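PDB 3CEC: putative antidote protein of plasmid maintenance system, which probably acts as the antidote half of a toxin-antidote plasmid maintenance pair, carrying a helix-turn-helix domain that is likely to bind DNA. Local coordinates for residues 21-24 against 25-29; 56-60 against 61-65; 36-40 against 41-45. One frame throughout, in Å; residues are numbered along the deposited sequence.

Contact 1 (21-24 against 25-29); sequences EVIA and DILDD
Val-22 and Ile-26, one turn apart on helix 19-30, meet through the ends of their branches: CG1 of Val-22 lies 4.0 Å from CD1 of Ile-26, the two side chains crossing at a slant. Ile-26 reaches back over the preceding turn because its CG1 sits opposite its own carbonyl carbon (chi1 -70°) and the chain then runs on extended to CD1. On the way CG1 of Ile-26 brushes the carbonyl O of Val-22 at 3.3 Å.

The next pair round the helix is built differently. Ile-23 and Leu-27 lie side by side and point the same way, with CG2 of Ile-23 resting 4.2 Å from CG of Leu-27. The torsion that swings Leu-27 CG away from its carbonyl carbon (chi1 -66°) lays it close to the O of Ile-23. Four backbone bonds from residue i+4 back to i hold this turn, among them Leu-27 N to Ile-23 O at 2.9 Å.

On the polar side, Asp-25 has its carboxylate turned outward. A water stands 2.8 Å from OD2 of Asp-25 and 3.1 Å from the O of Val-22, placed to donate to either; it has more acceptors near it than protons to give, so both bonds need not be made at once. Glu-21 folds back to take the N-H of His-18, before the helix.

The apolar side faces the rest of the domain, Ile-23 and Leu-27 buried and Val-22 and Ile-26 partly so: Trp-77 of helix 74-101 packs on Val-22, Ile-23 and Ile-26, while Phe-37 meets Ile-23 and Leu-27. This is an amphipathic helix, acidic residues outward and aliphatic ones toward the domain, here its first helix, laid against helices 34-41 and 45-52 of the helix-turn-helix motif.

Contact 2 (56-60 against 61-65); sequences RSITV and DIAIR
Thr-59 OG1 accepts the N-H of Ile-62 at 3.0 Å in a nearly straight bond, capping the first turn of helix 60-70. OG1 stands between its own backbone N and carbonyl carbon (chi1 58°), which turns it toward that N-H. The carbonyl O of Thr-59 takes the next amide, Ala-63 N, at 2.9 Å.

One turn into the helix, Arg-65 grips the carboxylate of Asp-61 side-on with two nitrogens. Arg-65 NE makes the shorter bond, 2.7 Å to Asp-61 OD1 and almost linear at 173°; OD1 lies close to the guanidinium plane, while NE stands 31° out of the carboxylate plane on the syn side. Arg-65 NH2 reaches Asp-61 OD2 at 3.0 Å, on that oxygen's syn side. OD2 also binds a diol, probably from the crystallisation liquor.

Thr-59 is thus the N-cap of the helix that follows the helix-turn-helix pair, closing the loop between helices 45-52 and 60-70.

Outward from the cap the contact turns apolar. Ile-58 divides its branches between neighbours: CG2 lies 3.7 Å from CB of Ala-63, and the terminal CD1 of Ile-58 approaches CG2 of Ile-62 at 3.9 Å, the two isoleucines crossing at an angle. CG1 of Ile-62 in turn nestles 3.3 Å from OG1 of Thr-59, so the capping oxygen has an aliphatic carbon beside it. Ile-58 also touches Val-51 of helix 45-52.

Contact 3 (36-40 against 41-45); sequences NFAEI and LGVSN
Leu-41 lays its CD1 over one face of the Phe-37 ring, 4.1 Å from the ring centroid and 27° off the normal, a CH-pi contact made one turn down the helix. Two torsions bring them together: the Phe-37 ring is thrown opposite its backbone N (chi1 -169°), which sends it outward with a slight lean toward the C-terminal end, while Leu-41 turns CG away from its carbonyl carbon and back toward the preceding turn and the ring. The closest ring carbon to the methyl is CE2 of Phe-37, 3.7 Å from CD1 of Leu-41. With an alanine in place of Leu-41, this face of Phe-37 would probably lose its methyl cover and a gap would be likely to open toward Ile-48 and Ala-69, which also touch the leucine.

The helix then stops in a Schellman motif. Gly-42 takes a positive phi of 79°, and Val-43 N bonds back to the O of Ala-38 at 3.1 Å. That same Ala-38 oxygen also accepts Gly-42 N at 2.8 Å, whereas a further bond, from Gly-42 N to Glu-39 O, is weak at 3.4 Å. This is the turn of the helix-turn-helix, joining helix 34-41 to helix 45-52.

Ala-38 sits inside the bend, where a small side chain fits snugly: its CB is 3.2 Å from the O of Val-43 and 3.5 Å from the O of Ser-44. Past the bend, Ser-44 OG caps the next helix through Thr-47 N, and Asn-45 OD1 is hydrogen-bonded to Thr-34 OG1.

The three contacts follow the chain in the order 1, 3, 2, and contact 3 touches both others. Contacts 1 and 3, centres about 14 Å apart, join through the Phe-37 ring, whose CG is 3.6 Å from CD2 of Leu-27. Contacts 3 and 2, with centres about 12 Å apart, are tied by Arg-65: its NH1 probably bonds to the O of Leu-41 at 3.0 Å, and its CD packs 3.5 Å from CG1 of Val-43. Contacts 1 and 2 do not touch, their nearest atoms being about 5 Å apart. The small molecules bound near Asp-61 and Gly-42 probably come from the crystallisation liquor.

Contact 1 (21-24 against 25-29)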
ATOM      1  N   GLU A  21       3.597  -4.253   1.302  1.00 10.97           N
ATOM      2  CA  GLU A  21       4.791  -4.952   1.759  1.00 12.89           C
ATOM      3  C   GLU A  21       4.723  -5.163   3.264  1.00  9.30           C
ATOM      4  O   GLU A  21       5.130  -6.244   3.790  1.00 11.24           O
ATOM      5  CB  GLU A  21       6.068  -4.195   1.386  1.00 14.48           C
ATOM      6  CG  GLU A  21       6.276  -4.131  -0.119  1.00 19.31           C
ATOM      7  CD  GLU A  21       7.490  -3.285  -0.530  1.00 26.61           C
ATOM      8  OE1 GLU A  21       7.521  -2.052  -0.296  1.00 21.64           O
ATOM      9  OE2 GLU A  21       8.409  -3.885  -1.111  1.00 44.40           O
ATOM     10  N   VAL A  22       4.155  -4.181   3.936  1.00  9.66           N
ATOM     11  CA  VAL A  22       4.015  -4.273   5.394  1.00  7.08           C
ATOM     12  C   VAL A  22       2.991  -5.333   5.733  1.00  7.95           C
ATOM     13  O   VAL A  22       3.208  -6.193   6.624  1.00  8.71           O
ATOM     14  CB  VAL A  22       3.627  -2.947   6.049  1.00  8.31           C
ATOM     15  CG1 VAL A  22       3.482  -3.105   7.583  1.00 11.36           C
ATOM     16  CG2 VAL A  22       4.729  -1.868   5.689  1.00 11.26           C
ATOM     17  N   ILE A  23       1.890  -5.324   4.998  1.00  8.57           N
ATOM     18  CA  ILE A  23       0.851  -6.338   5.185  1.00  7.05           C
ATOM     19  C   ILE A  23       1.425  -7.751   4.965  1.00  6.36           C
ATOM     20  O   ILE A  23       1.196  -8.629   5.765  1.00  8.96           O
ATOM     21  CB  ILE A  23      -0.414  -6.065   4.305  1.00  9.04           C
ATOM     22  CG1 ILE A  23      -1.109  -4.810   4.827  1.00 11.85           C
ATOM     23  CG2 ILE A  23      -1.344  -7.271   4.292  1.00 11.98           C
ATOM     24  CD1 ILE A  23      -2.071  -4.260   3.853  1.00 14.67           C
ATOM     25  N   ALA A  24       2.126  -7.938   3.866  1.00 10.23           N
ATOM     26  CA  ALA A  24       2.673  -9.283   3.526  1.00 10.45           C
ATOM     27  C   ALA A  24       3.553  -9.794   4.673  1.00 12.77           C
ATOM     28  O   ALA A  24       3.532 -10.990   5.051  1.00 12.89           O
ATOM     29  CB  ALA A  24       3.479  -9.207   2.238  1.00 11.26           C
ATOM     30  N   ASP A  25       4.341  -8.873   5.210  1.00  7.37           N
ATOM     31  CA  ASP A  25       5.273  -9.206   6.304  1.00  7.99           C
ATOM     32  C   ASP A  25       4.488  -9.613   7.560  1.00  9.79           C
ATOM     33  O   ASP A  25       4.880 -10.531   8.269  1.00  9.36           O
ATOM     34  CB  ASP A  25       6.187  -8.058   6.592  1.00 10.24           C
ATOM     35  CG  ASP A  25       7.286  -8.431   7.575  1.00 15.93           C
ATOM     36  OD1 ASP A  25       8.132  -9.305   7.236  1.00 19.31           O
ATOM     37  OD2 ASP A  25       7.234  -7.840   8.650  1.00 16.90           O
ATOM     38  N   ILE A  26       3.424  -8.856   7.865  1.00  8.37           N
ATOM     39  CA  ILE A  26       2.556  -9.181   9.012  1.00  7.92           C
ATOM     40  C   ILE A  26       1.987 -10.595   8.830  1.00  7.62           C
ATOM     41  O   ILE A  26       1.964 -11.392   9.765  1.00  9.03           O
ATOM     42  CB  ILE A  26       1.436  -8.122   9.162  1.00  9.67           C
ATOM     43  CG1 ILE A  26       2.057  -6.784   9.627  1.00  9.41           C
ATOM     44  CG2 ILE A  26       0.347  -8.609  10.107  1.00 11.71           C
ATOM     45  CD1 ILE A  26       1.054  -5.566   9.524  1.00 13.08           C
ATOM     46  N   LEU A  27       1.482 -10.876   7.640  1.00  9.57           N
ATOM     47  CA  LEU A  27       0.779 -12.146   7.423  1.00 11.09           C
ATOM     48  C   LEU A  27       1.823 -13.260   7.583  1.00  9.82           C
ATOM     49  O   LEU A  27       1.530 -14.348   8.093  1.00 12.01           O
ATOM     50  CB  LEU A  27       0.125 -12.153   6.037  1.00 12.41           C
ATOM     51  CG  LEU A  27      -1.008 -11.129   5.864  1.00 15.00           C
ATOM     52  CD1 LEU A  27      -1.891 -11.419   4.621  1.00 16.83           C
ATOM     53  CD2 LEU A  27      -1.891 -11.016   7.114  1.00 14.45           C
ATOM     54  N   ASP A  28       3.033 -12.970   7.154  0.50  8.94           N
ATOM     55  CA  ASP A  28       4.128 -13.970   7.219  0.50  9.08           C
ATOM     56  C   ASP A  28       4.475 -14.265   8.683  0.50  9.82           C
ATOM     57  O   ASP A  28       4.653 -15.412   9.112  0.50 10.97           O
ATOM     58  CB  ASP A  28       5.331 -13.475   6.454  0.50  8.45           C
ATOM     59  CG  ASP A  28       6.434 -14.509   6.351  0.50 16.80           C
ATOM     60  OD1 ASP A  28       6.113 -15.722   6.452  0.50 15.02           O
ATOM     61  OD2 ASP A  28       7.604 -14.083   6.148  0.50 16.01           O
ATOM     62  N   ASP A  29       4.558 -13.209   9.476  1.00  8.46           N
ATOM     63  CA  ASP A  29       4.851 -13.400  10.861  1.00  8.80           C
ATOM     64  C   ASP A  29       3.714 -14.167  11.569  1.00  8.82           C
ATOM     65  O   ASP A  29       3.970 -14.935  12.507  1.00 12.05           O
ATOM     66  CB  ASP A  29       5.072 -12.054  11.613  1.00  9.27           C
ATOM     67  CG  ASP A  29       6.412 -11.419  11.349  1.00 11.80           C
ATOM     68  OD1 ASP A  29       7.237 -11.961  10.590  1.00 14.02           O
ATOM     69  OD2 ASP A  29       6.639 -10.314  11.899  1.00 13.80           O
TER
HETATM   70  O   HOH W   1       5.528  -5.558   8.643  1.00 34.39           O

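Contact 2 (56-60 against 61-65)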
ATOM      1  N   ARG A  56      -3.102  -1.865  -6.027  1.00 14.10           N
ATOM      2  CA  ARG A  56      -4.225  -1.150  -5.504  1.00 15.52           C
ATOM      3  C   ARG A  56      -3.745  -0.331  -4.311  1.00 14.65           C
ATOM      4  O   ARG A  56      -2.992  -0.810  -3.470  1.00 16.46           O
ATOM      5  CB  ARG A  56      -5.311  -2.157  -5.056  1.00 15.94           C
ATOM      6  CG  ARG A  56      -6.492  -1.580  -4.368  1.00 20.71           C
ATOM      7  CD  ARG A  56      -7.517  -2.651  -4.028  1.00 21.19           C
ATOM      8  NE  ARG A  56      -8.073  -3.261  -5.233  1.00 23.78           N
ATOM      9  CZ  ARG A  56      -8.952  -2.658  -6.041  1.00 32.64           C
ATOM     10  NH1 ARG A  56      -9.389  -1.431  -5.772  1.00 30.29           N
ATOM     11  NH2 ARG A  56      -9.400  -3.282  -7.128  1.00 34.98           N
ATOM     12  N   SER A  57      -4.207   0.901  -4.257  1.00 12.46           N
ATOM     13  CA  SER A  57      -3.898   1.768  -3.121  1.00 10.57           C
ATOM     14  C   SER A  57      -4.790   1.477  -1.936  1.00 11.44           C
ATOM     15  O   SER A  57      -5.970   1.093  -2.090  1.00 14.29           O
ATOM     16  CB  SER A  57      -4.100   3.242  -3.485  1.00 16.39           C
ATOM     17  OG  SER A  57      -3.193   3.571  -4.499  1.00 21.84           O
ATOM     18  N   ILE A  58      -4.252   1.791  -0.767  1.00 10.46           N
ATOM     19  CA  ILE A  58      -5.068   1.823   0.470  1.00 12.16           C
ATOM     20  C   ILE A  58      -6.096   2.948   0.361  1.00 12.85           C
ATOM     21  O   ILE A  58      -5.734   4.118   0.194  1.00 15.53           O
ATOM     22  CB  ILE A  58      -4.164   2.176   1.725  1.00 12.39           C
ATOM     23  CG1 ILE A  58      -3.072   1.118   1.974  1.00 18.59           C
ATOM     24  CG2 ILE A  58      -5.014   2.414   2.975  1.00 15.27           C
ATOM     25  CD1 ILE A  58      -3.577  -0.160   2.302  1.00 15.69           C
ATOM     26  N   THR A  59      -7.366   2.598   0.490  1.00  8.72           N
ATOM     27  CA  THR A  59      -8.395   3.590   0.618  1.00  7.36           C
ATOM     28  C   THR A  59      -8.636   3.921   2.116  1.00  6.66           C
ATOM     29  O   THR A  59      -8.160   3.227   3.010  1.00  5.92           O
ATOM     30  CB  THR A  59      -9.725   3.027   0.080  1.00  6.85           C
ATOM     31  OG1 THR A  59     -10.027   1.844   0.810  1.00  7.83           O
ATOM     32  CG2 THR A  59      -9.652   2.752  -1.451  1.00 11.97           C
ATOM     33  N   VAL A  60      -9.405   4.981   2.406  1.00  7.86           N
ATOM     34  CA  VAL A  60      -9.722   5.275   3.793  1.00  6.87           C
ATOM     35  C   VAL A  60     -10.430   4.091   4.411  1.00  8.09           C
ATOM     36  O   VAL A  60     -10.124   3.643   5.512  1.00  7.15           O
ATOM     37  CB  VAL A  60     -10.556   6.553   3.976  1.00  8.26           C
ATOM     38  CG1 VAL A  60     -10.939   6.787   5.443  1.00 11.31           C
ATOM     39  CG2 VAL A  60      -9.757   7.752   3.327  1.00 10.13           C
ATOM     40  N   ASP A  61     -11.371   3.514   3.660  1.00  7.19           N
ATOM     41  CA  ASP A  61     -12.094   2.307   4.138  1.00  8.27           C
ATOM     42  C   ASP A  61     -11.120   1.158   4.538  1.00  6.82           C
ATOM     43  O   ASP A  61     -11.225   0.538   5.615  1.00  7.05           O
ATOM     44  CB  ASP A  61     -13.135   1.822   3.072  1.00  8.92           C
ATOM     45  CG  ASP A  61     -13.714   0.458   3.411  1.00  7.13           C
ATOM     46  OD1 ASP A  61     -13.113  -0.544   3.018  1.00 10.12           O
ATOM     47  OD2 ASP A  61     -14.807   0.453   4.053  1.00 10.42           O
ATOM     48  N   ILE A  62     -10.153   0.862   3.662  1.00  8.20           N
ATOM     49  CA  ILE A  62      -9.171  -0.200   3.955  1.00  7.28           C
ATOM     50  C   ILE A  62      -8.300   0.158   5.136  1.00  6.41           C
ATOM     51  O   ILE A  62      -8.058  -0.695   6.028  1.00  7.34           O
ATOM     52  CB  ILE A  62      -8.316  -0.556   2.741  1.00 10.78           C
ATOM     53  CG1 ILE A  62      -9.198  -1.235   1.690  1.00 10.10           C
ATOM     54  CG2 ILE A  62      -7.127  -1.436   3.173  1.00  8.19           C
ATOM     55  CD1 ILE A  62      -8.489  -1.314   0.279  1.00 12.48           C
ATOM     56  N   ALA A  63      -7.913   1.423   5.224  1.00  3.84           N
ATOM     57  CA  ALA A  63      -7.109   1.917   6.391  1.00  6.37           C
ATOM     58  C   ALA A  63      -7.874   1.772   7.698  1.00  6.84           C
ATOM     59  O   ALA A  63      -7.318   1.297   8.686  1.00  6.50           O
ATOM     60  CB  ALA A  63      -6.640   3.340   6.181  1.00  7.34           C
ATOM     61  N   ILE A  64      -9.166   2.067   7.678  1.00  5.40           N
ATOM     62  CA  ILE A  64     -10.008   1.896   8.864  1.00  6.87           C
ATOM     63  C   ILE A  64     -10.085   0.467   9.296  1.00  5.35           C
ATOM     64  O   ILE A  64      -9.943   0.084  10.443  1.00  7.06           O
ATOM     65  CB  ILE A  64     -11.397   2.525   8.677  1.00  6.72           C
ATOM     66  CG1 ILE A  64     -11.295   4.021   8.586  1.00  9.13           C
ATOM     67  CG2 ILE A  64     -12.356   1.996   9.811  1.00  9.29           C
ATOM     68  CD1 ILE A  64     -11.159   4.674   9.954  1.00 13.20           C
ATOM     69  N   ARG A  65     -10.249  -0.426   8.315  1.00  5.33           N
ATOM     70  CA  ARG A  65     -10.339  -1.851   8.628  1.00  5.67           C
ATOM     71  C   ARG A  65      -9.016  -2.404   9.196  1.00  5.52           C
ATOM     72  O   ARG A  65      -9.021  -3.123  10.174  1.00  8.80           O
ATOM     73  CB  ARG A  65     -10.761  -2.638   7.398  1.00  6.69           C
ATOM     74  CG  ARG A  65     -12.160  -2.296   6.844  1.00  7.34           C
ATOM     75  CD  ARG A  65     -12.428  -3.016   5.494  1.00  8.56           C
ATOM     76  NE  ARG A  65     -13.618  -2.463   4.854  1.00  8.32           N
ATOM     77  CZ  ARG A  65     -14.834  -2.891   5.112  1.00  5.60           C
ATOM     78  NH1 ARG A  65     -15.039  -3.958   5.893  1.00  6.98           N
ATOM     79  NH2 ARG A  65     -15.854  -2.273   4.548  1.00  6.60           N
TER

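Contact 3 (36-40 against 41-45)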
ATOM      1  N   ASN A  36      -7.550 -15.451   4.750  1.00 11.70           N
ATOM      2  CA  ASN A  36      -7.833 -15.429   6.180  1.00 14.19           C
ATOM      3  C   ASN A  36      -7.898 -13.959   6.608  1.00 11.44           C
ATOM      4  O   ASN A  36      -8.786 -13.512   7.340  1.00 13.07           O
ATOM      5  CB  ASN A  36      -6.709 -16.038   7.032  1.00 13.83           C
ATOM      6  CG  ASN A  36      -6.400 -17.510   6.736  1.00 25.04           C
ATOM      7  OD1 ASN A  36      -5.229 -17.977   6.910  1.00 20.69           O
ATOM      8  ND2 ASN A  36      -7.438 -18.256   6.375  1.00 20.87           N
ATOM      9  N   PHE A  37      -6.972 -13.170   6.088  1.00 10.23           N
ATOM     10  CA  PHE A  37      -6.886 -11.778   6.549  1.00 10.82           C
ATOM     11  C   PHE A  37      -8.029 -10.982   5.932  1.00 10.49           C
ATOM     12  O   PHE A  37      -8.642 -10.118   6.591  1.00 10.97           O
ATOM     13  CB  PHE A  37      -5.560 -11.166   6.131  1.00  9.82           C
ATOM     14  CG  PHE A  37      -5.274  -9.840   6.778  1.00  8.68           C
ATOM     15  CD1 PHE A  37      -5.315  -9.702   8.151  1.00 11.72           C
ATOM     16  CD2 PHE A  37      -4.790  -8.784   6.012  1.00  7.44           C
ATOM     17  CE1 PHE A  37      -5.034  -8.475   8.735  1.00 12.19           C
ATOM     18  CE2 PHE A  37      -4.473  -7.587   6.613  1.00 12.48           C
ATOM     19  CZ  PHE A  37      -4.577  -7.426   7.927  1.00 11.99           C
ATOM     20  N   ALA A  38      -8.345 -11.313   4.679  1.00 10.10           N
ATOM     21  CA  ALA A  38      -9.480 -10.621   3.988  1.00 10.99           C
ATOM     22  C   ALA A  38     -10.786 -10.882   4.731  1.00  9.76           C
ATOM     23  O   ALA A  38     -11.624  -9.993   4.919  1.00  9.85           O
ATOM     24  CB  ALA A  38      -9.591 -11.068   2.498  1.00 11.96           C
ATOM     25  N   GLU A  39     -10.900 -12.089   5.254  1.00 10.83           N
ATOM     26  CA  GLU A  39     -12.094 -12.481   5.994  1.00 11.88           C
ATOM     27  C   GLU A  39     -12.214 -11.620   7.263  1.00 11.98           C
ATOM     28  O   GLU A  39     -13.288 -11.121   7.636  1.00 13.28           O
ATOM     29  CB  GLU A  39     -12.031 -13.941   6.318  1.00 13.35           C
ATOM     30  CG  GLU A  39     -13.216 -14.460   7.021  1.00 21.24           C
ATOM     31  CD  GLU A  39     -13.260 -15.971   6.931  1.00 40.78           C
ATOM     32  OE1 GLU A  39     -12.326 -16.615   7.465  1.00 42.02           O
ATOM     33  OE2 GLU A  39     -14.215 -16.503   6.315  1.00 58.76           O
ATOM     34  N   ILE A  40     -11.097 -11.437   7.941  1.00  8.37           N
ATOM     35  CA  ILE A  40     -11.052 -10.607   9.151  1.00 11.83           C
ATOM     36  C   ILE A  40     -11.462  -9.185   8.847  1.00 12.48           C
ATOM     37  O   ILE A  40     -12.263  -8.572   9.590  1.00 13.92           O
ATOM     38  CB  ILE A  40      -9.650 -10.673   9.777  1.00 13.79           C
ATOM     39  CG1 ILE A  40      -9.486 -12.047  10.412  1.00 14.12           C
ATOM     40  CG2 ILE A  40      -9.448  -9.623  10.836  1.00 14.38           C
ATOM     41  CD1 ILE A  40      -7.991 -12.383  10.690  1.00 17.63           C
ATOM     42  N   LEU A  41     -10.917  -8.646   7.765  1.00  8.71           N
ATOM     43  CA  LEU A  41     -11.152  -7.234   7.440  1.00  8.36           C
ATOM     44  C   LEU A  41     -12.507  -6.986   6.853  1.00  9.40           C
ATOM     45  O   LEU A  41     -12.957  -5.845   6.886  1.00  9.01           O
ATOM     46  CB  LEU A  41     -10.130  -6.743   6.415  1.00 10.02           C
ATOM     47  CG  LEU A  41      -8.682  -6.763   6.882  1.00 10.85           C
ATOM     48  CD1 LEU A  41      -7.821  -6.327   5.683  1.00 19.95           C
ATOM     49  CD2 LEU A  41      -8.424  -5.863   8.068  1.00 11.91           C
ATOM     50  N   GLY A  42     -13.132  -8.004   6.260  1.00  8.34           N
ATOM     51  CA  GLY A  42     -14.422  -7.872   5.577  1.00  9.17           C
ATOM     52  C   GLY A  42     -14.259  -7.262   4.198  1.00  9.44           C
ATOM     53  O   GLY A  42     -15.068  -6.449   3.767  1.00  8.73           O
ATOM     54  N   VAL A  43     -13.172  -7.649   3.521  1.00  9.30           N
ATOM     55  CA  VAL A  43     -12.999  -7.323   2.092  1.00  6.57           C
ATOM     56  C   VAL A  43     -12.642  -8.619   1.359  1.00  8.70           C
ATOM     57  O   VAL A  43     -12.436  -9.637   1.978  1.00  8.84           O
ATOM     58  CB  VAL A  43     -11.905  -6.288   1.830  1.00  8.77           C
ATOM     59  CG1 VAL A  43     -12.281  -4.957   2.569  1.00 10.84           C
ATOM     60  CG2 VAL A  43     -10.506  -6.760   2.174  1.00  9.50           C
ATOM     61  N   SER A  44     -12.574  -8.566   0.062  1.00  7.48           N
ATOM     62  CA  SER A  44     -12.285  -9.783  -0.691  1.00  8.24           C
ATOM     63  C   SER A  44     -10.802 -10.126  -0.626  1.00  9.97           C
ATOM     64  O   SER A  44      -9.927  -9.257  -0.445  1.00 10.44           O
ATOM     65  CB  SER A  44     -12.687  -9.604  -2.135  1.00 10.28           C
ATOM     66  OG  SER A  44     -11.838  -8.737  -2.877  1.00 11.03           O
ATOM     67  N   ASN A  45     -10.510 -11.389  -0.914  1.00 11.05           N
ATOM     68  CA  ASN A  45      -9.132 -11.856  -1.000  1.00  9.43           C
ATOM     69  C   ASN A  45      -8.416 -11.091  -2.094  1.00  9.91           C
ATOM     70  O   ASN A  45      -7.307 -10.656  -1.916  1.00 12.66           O
ATOM     71  CB  ASN A  45      -9.138 -13.347  -1.308  1.00 11.37           C
ATOM     72  CG  ASN A  45      -7.779 -13.948  -1.297  1.00 18.98           C
ATOM     73  OD1 ASN A  45      -6.891 -13.483  -0.616  1.00 18.44           O
ATOM     74  ND2 ASN A  45      -7.598 -14.980  -2.106  1.00 31.46           N
TER